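PDB 1GXM: pectate lyase from Cellvibrio cellulosa, which catalyses the cleavage of pectate (polygalacturonic acid) by anti-beta-elimination, this chain being the family 10 catalytic module of a larger protein. Local coordinates for residues F159-N162 / D163-R166; A102-F105 / L106-Q110. All coordinates share one frame; numbering follows the deposited sequence.

Contact 1 of 2, residues F159-N162 / D163-R166; sequences FSDN and DRTR. Unlike the reference sequence in segment 159-162: Asn-162 (reference Ser).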
loop_
_atom_site.group_PDB
_atom_site.type_symbol
_atom_site.label_atom_id
_atom_site.label_comp_id
_atom_site.label_asym_id
_atom_site.label_seq_id
_atom_site.Cartn_x
_atom_site.Cartn_y
_atom_site.Cartn_z
ATOM N N PHE A 159 -23.334 -4.374 0.571
ATOM C CA PHE A 159 -23.368 -3.236 1.457
ATOM C C PHE A 159 -24.593 -2.400 1.238
ATOM O O PHE A 159 -25.102 -2.310 0.122
ATOM C CB PHE A 159 -22.124 -2.382 1.225
ATOM C CG PHE A 159 -20.841 -3.093 1.558
ATOM C CD1 PHE A 159 -20.680 -3.718 2.785
ATOM C CD2 PHE A 159 -19.812 -3.133 0.653
ATOM C CE1 PHE A 159 -19.497 -4.367 3.101
ATOM C CE2 PHE A 159 -18.610 -3.794 0.967
ATOM C CZ PHE A 159 -18.467 -4.410 2.177
ATOM N N SER A 160 -25.007 -1.750 2.308
ATOM C CA SER A 160 -26.081 -0.771 2.297
ATOM C C SER A 160 -25.531 0.639 2.198
ATOM O O SER A 160 -24.323 0.864 2.296
ATOM C CB SER A 160 -26.861 -0.880 3.603
ATOM O OG SER A 160 -26.076 -0.417 4.686
ATOM N N ASP A 161 -26.420 1.608 2.033
ATOM C CA ASP A 161 -26.040 3.014 2.076
ATOM C C ASP A 161 -25.356 3.386 3.393
ATOM O O ASP A 161 -24.388 4.148 3.396
ATOM C CB ASP A 161 -27.275 3.906 1.919
ATOM C CG ASP A 161 -27.815 3.930 0.517
ATOM O OD1 ASP A 161 -27.136 3.476 -0.431
ATOM O OD2 ASP A 161 -28.945 4.406 0.262
ATOM N N ASN A 162 -25.872 2.871 4.503
ATOM C CA ASN A 162 -25.294 3.146 5.815
ATOM C C ASN A 162 -23.873 2.589 5.940
ATOM O O ASN A 162 -22.994 3.229 6.511
ATOM C CB ASN A 162 -26.191 2.619 6.934
ATOM C CG ASN A 162 -27.432 3.475 7.129
ATOM O OD1 ASN A 162 -27.503 4.621 6.654
ATOM N ND2 ASN A 162 -28.414 2.927 7.842
ATOM N N ASP A 163 -23.659 1.412 5.381
ATOM C CA ASP A 163 -22.326 0.822 5.340
ATOM C C ASP A 163 -21.414 1.700 4.535
ATOM O O ASP A 163 -20.301 1.980 4.948
ATOM C CB ASP A 163 -22.354 -0.528 4.663
ATOM C CG ASP A 163 -23.123 -1.551 5.434
ATOM O OD1 ASP A 163 -23.265 -1.413 6.673
ATOM O OD2 ASP A 163 -23.617 -2.529 4.853
ATOM N N ARG A 164 -21.877 2.108 3.363
ATOM C CA ARG A 164 -21.068 2.981 2.506
ATOM C C ARG A 164 -20.731 4.296 3.174
ATOM O O ARG A 164 -19.651 4.814 2.971
ATOM C CB ARG A 164 -21.729 3.197 1.160
ATOM C CG ARG A 164 -21.634 1.992 0.290
ATOM C CD ARG A 164 -22.160 2.190 -1.101
ATOM N NE ARG A 164 -23.616 2.121 -1.068
ATOM C CZ ARG A 164 -24.307 0.997 -1.139
ATOM N NH1 ARG A 164 -23.702 -0.164 -1.330
ATOM N NH2 ARG A 164 -25.635 1.028 -1.066
ATOM N N THR A 165 -21.629 4.829 3.994
ATOM C CA THR A 165 -21.334 6.043 4.744
ATOM C C THR A 165 -20.164 5.801 5.683
ATOM O O THR A 165 -19.299 6.647 5.828
ATOM C CB THR A 165 -22.574 6.482 5.529
ATOM O OG1 THR A 165 -23.552 6.897 4.575
ATOM C CG2 THR A 165 -22.310 7.715 6.413
ATOM N N ARG A 166 -20.190 4.666 6.363
ATOM C CA ARG A 166 -19.125 4.329 7.272
ATOM C C ARG A 166 -17.813 4.170 6.523
ATOM O O ARG A 166 -16.787 4.615 6.987
ATOM C CB ARG A 166 -19.420 3.049 8.010
ATOM C CG ARG A 166 -18.427 2.778 9.116
ATOM C CD ARG A 166 -18.815 1.589 9.927
ATOM N NE ARG A 166 -17.839 1.256 10.960
ATOM C CZ ARG A 166 -17.434 0.020 11.237
ATOM N NH1 ARG A 166 -17.878 -1.014 10.535
ATOM N NH2 ARG A 166 -16.553 -0.183 12.202
HETATM O O HOH W 1 -24.345 4.981 -0.887
HETATM O O HOH W 2 -26.077 6.562 5.500
#
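Asp-163 OD2 is the focus of this helix start, gripped by Ser-160 N and by Arg-100 of the neighbouring helix 93-109, which makes a salt bridge to it. Ser-160 N lies 3.0 Å from Asp-163 OD2, and its N-H points almost straight at the oxygen (174°), although it meets it from above the carboxylate plane. The return bond runs from Asp-163 N to Ser-160 OG, 3.1 Å long. Its geometry depends on the serine rotamer: with chi1 at 70°, OG sits between the backbone N and the carbonyl carbon, from where it can receive an amide of the first turn. The two reciprocal bonds make a capping box, with Ser-160 as the N-cap of helix 161-181, its OG capping the Asp-163 amide in the first turn. Beside the box, the edge of the Phe-159 ring approaches the same carboxylate, CD1 lying 3.8 Å from Asp-163 OD2, with the two planes nearly perpendicular. A second layer of bonding comes from Arg-164, whose chain bends at chi3 (-79°) and folds back over the start of the helix. Its guanidinium rests with one face over Ser-160 O, while NH2 forms a salt bridge, 2.9 Å long, to Asp-161 OD1, which lies at the guanidinium edge. Arg-164 NH1 donates a bent hydrogen bond to Phe-159 O, 2.9 Å long, reaching it from above the carbonyl plane. A water links Asp-161 OD1 to Arg-164 NE, and another joins Asn-162 OD1 to Thr-165 OG1.

Contact 2 of 2, residues A102-F105 / L106-Q110; sequences AANF and LVNSQ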
loop_
_atom_site.group_PDB
_atom_site.type_symbol
_atom_site.label_atom_id
_atom_site.label_comp_id
_atom_site.label_asym_id
_atom_site.label_seq_id
_atom_site.Cartn_x
_atom_site.Cartn_y
_atom_site.Cartn_z
ATOM N N ALA A 102 -14.960 -8.496 6.848
ATOM C CA ALA A 102 -13.640 -7.978 6.444
ATOM C C ALA A 102 -13.627 -6.463 6.375
ATOM O O ALA A 102 -12.677 -5.846 6.812
ATOM C CB ALA A 102 -13.227 -8.538 5.113
ATOM N N ALA A 103 -14.689 -5.870 5.831
ATOM C CA ALA A 103 -14.778 -4.415 5.776
ATOM C C ALA A 103 -14.871 -3.848 7.182
ATOM O O ALA A 103 -14.242 -2.844 7.499
ATOM C CB ALA A 103 -15.960 -3.994 4.972
ATOM N N ASN A 104 -15.663 -4.505 8.022
ATOM C CA ASN A 104 -15.794 -4.108 9.406
ATOM C C ASN A 104 -14.445 -4.164 10.095
ATOM O O ASN A 104 -14.100 -3.289 10.869
ATOM C CB ASN A 104 -16.801 -5.020 10.105
ATOM C CG ASN A 104 -17.100 -4.602 11.519
ATOM O OD1 ASN A 104 -17.353 -3.444 11.797
ATOM N ND2 ASN A 104 -17.085 -5.567 12.428
ATOM N N PHE A 105 -13.695 -5.232 9.831
ATOM C CA PHE A 105 -12.358 -5.385 10.374
ATOM C C PHE A 105 -11.471 -4.189 9.997
ATOM O O PHE A 105 -10.820 -3.590 10.846
ATOM C CB PHE A 105 -11.719 -6.656 9.846
ATOM C CG PHE A 105 -10.265 -6.759 10.157
ATOM C CD1 PHE A 105 -9.838 -7.176 11.409
ATOM C CD2 PHE A 105 -9.312 -6.383 9.229
ATOM C CE1 PHE A 105 -8.489 -7.221 11.712
ATOM C CE2 PHE A 105 -7.957 -6.446 9.536
ATOM C CZ PHE A 105 -7.566 -6.867 10.778
ATOM N N LEU A 106 -11.463 -3.850 8.716
ATOM C CA LEU A 106 -10.623 -2.748 8.270
ATOM C C LEU A 106 -10.992 -1.457 8.972
ATOM O O LEU A 106 -10.136 -0.740 9.469
ATOM C CB LEU A 106 -10.685 -2.566 6.763
ATOM C CG LEU A 106 -10.076 -3.662 5.893
ATOM C CD1 LEU A 106 -10.289 -3.298 4.453
ATOM C CD2 LEU A 106 -8.593 -3.826 6.147
ATOM N N VAL A 107 -12.292 -1.169 9.051
ATOM C CA VAL A 107 -12.709 0.048 9.720
ATOM C C VAL A 107 -12.436 -0.006 11.223
ATOM O O VAL A 107 -11.956 0.958 11.811
ATOM C CB VAL A 107 -14.163 0.408 9.424
ATOM C CG1 VAL A 107 -14.533 1.708 10.162
ATOM C CG2 VAL A 107 -14.355 0.565 7.898
ATOM N N ASN A 108 -12.695 -1.154 11.844
ATOM C CA ASN A 108 -12.409 -1.317 13.268
ATOM C C ASN A 108 -10.950 -1.103 13.601
ATOM O O ASN A 108 -10.613 -0.607 14.676
ATOM C CB ASN A 108 -12.810 -2.685 13.775
ATOM C CG ASN A 108 -14.292 -2.822 13.966
ATOM O OD1 ASN A 108 -15.020 -1.822 14.091
ATOM N ND2 ASN A 108 -14.760 -4.065 13.999
ATOM N N SER A 109 -10.077 -1.466 12.652
ATOM C CA SER A 109 -8.638 -1.312 12.859
ATOM C C SER A 109 -8.164 0.118 12.794
ATOM O O SER A 109 -7.066 0.418 13.213
ATOM C CB SER A 109 -7.882 -2.131 11.837
ATOM O OG SER A 109 -7.785 -1.476 10.590
ATOM N N GLN A 110 -8.995 0.998 12.258
ATOM C CA GLN A 110 -8.578 2.345 11.969
ATOM C C GLN A 110 -8.485 3.192 13.228
ATOM O O GLN A 110 -9.406 3.236 14.034
ATOM C CB GLN A 110 -9.517 2.991 10.958
ATOM C CG GLN A 110 -9.006 4.288 10.401
ATOM C CD GLN A 110 -9.876 4.799 9.290
ATOM O OE1 GLN A 110 -11.104 4.811 9.402
ATOM N NE2 GLN A 110 -9.251 5.229 8.198
#
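Asn-104 and Asn-108, one turn apart, bring their side-chain amides together with the planes 74° apart, far from parallel, so they are not stacked. Asn-104 ND2 lies 3.2 Å from Asn-108 ND2, but both nitrogens are donors, so this approach is not a hydrogen bond. The acceptor ends serve helix 161-181: Asn-104 OD1 takes a hydrogen bond from Arg-166 NH1, and Asn-108 OD1 a weak one from Arg-166 NH2. In Asn-104, CG is anti to the backbone N (chi1 -175°), which carries the amide toward the Asn-108 side chain. Leu-106 N approaches the third flat group, the Phe-105 ring, obliquely, 3.4 Å from Phe-105 CD2. That CD2 also comes within 4.1 Å of Leu-106 CD2, an apolar contact on a different side of the helix from the asparagines. Phe-105 goes on to touch Tyr-120, whereas Leu-106 reaches Met-80. Helix 93-109 thus packs against helix 161-181 on one side and helix 77-90 on another, within the helical, toroid-like domain of family 10 lyases. Underneath runs the regular i to i+4 ladder of an alpha-helix, within which Asn-108 N to Asn-104 O is the shortest rung at 2.7 Å. At the helix end Gln-110 N bonds instead to Val-107 O, an i to i+3 bond of 3.0 Å, and Ser-109 OG adds a side-chain bond to Leu-106 O at 2.7 Å. Val-107 turns to helix 161-181, touching Phe-167 and Ala-170. Arg-166 probably fixes the amide of Asn-104, and more weakly that of Asn-108, which would account for the close approach of the two NH2 groups.

In the fold
Contact 1 lies at the surface, at the start of helix 161-181, and contact 2 is largely buried, near the end of helix 93-109, with centres about 13 Å apart. The two helices pack on each other, and the contacts meet directly: Phe-159 CZ approaches Ala-103 CB to 3.8 Å, and Arg-166 of contact 1 reaches past Val-107 to the asparagines of contact 2. Chemistry follows position. At the exposed helix start, charges, a capping box and ordered waters take up polar groups, whereas 102-105/106-110 relies on main-chain bonding and apolar surfaces, with its amides facing the partner helix. Both helices belong to the helical part of the catalytic module.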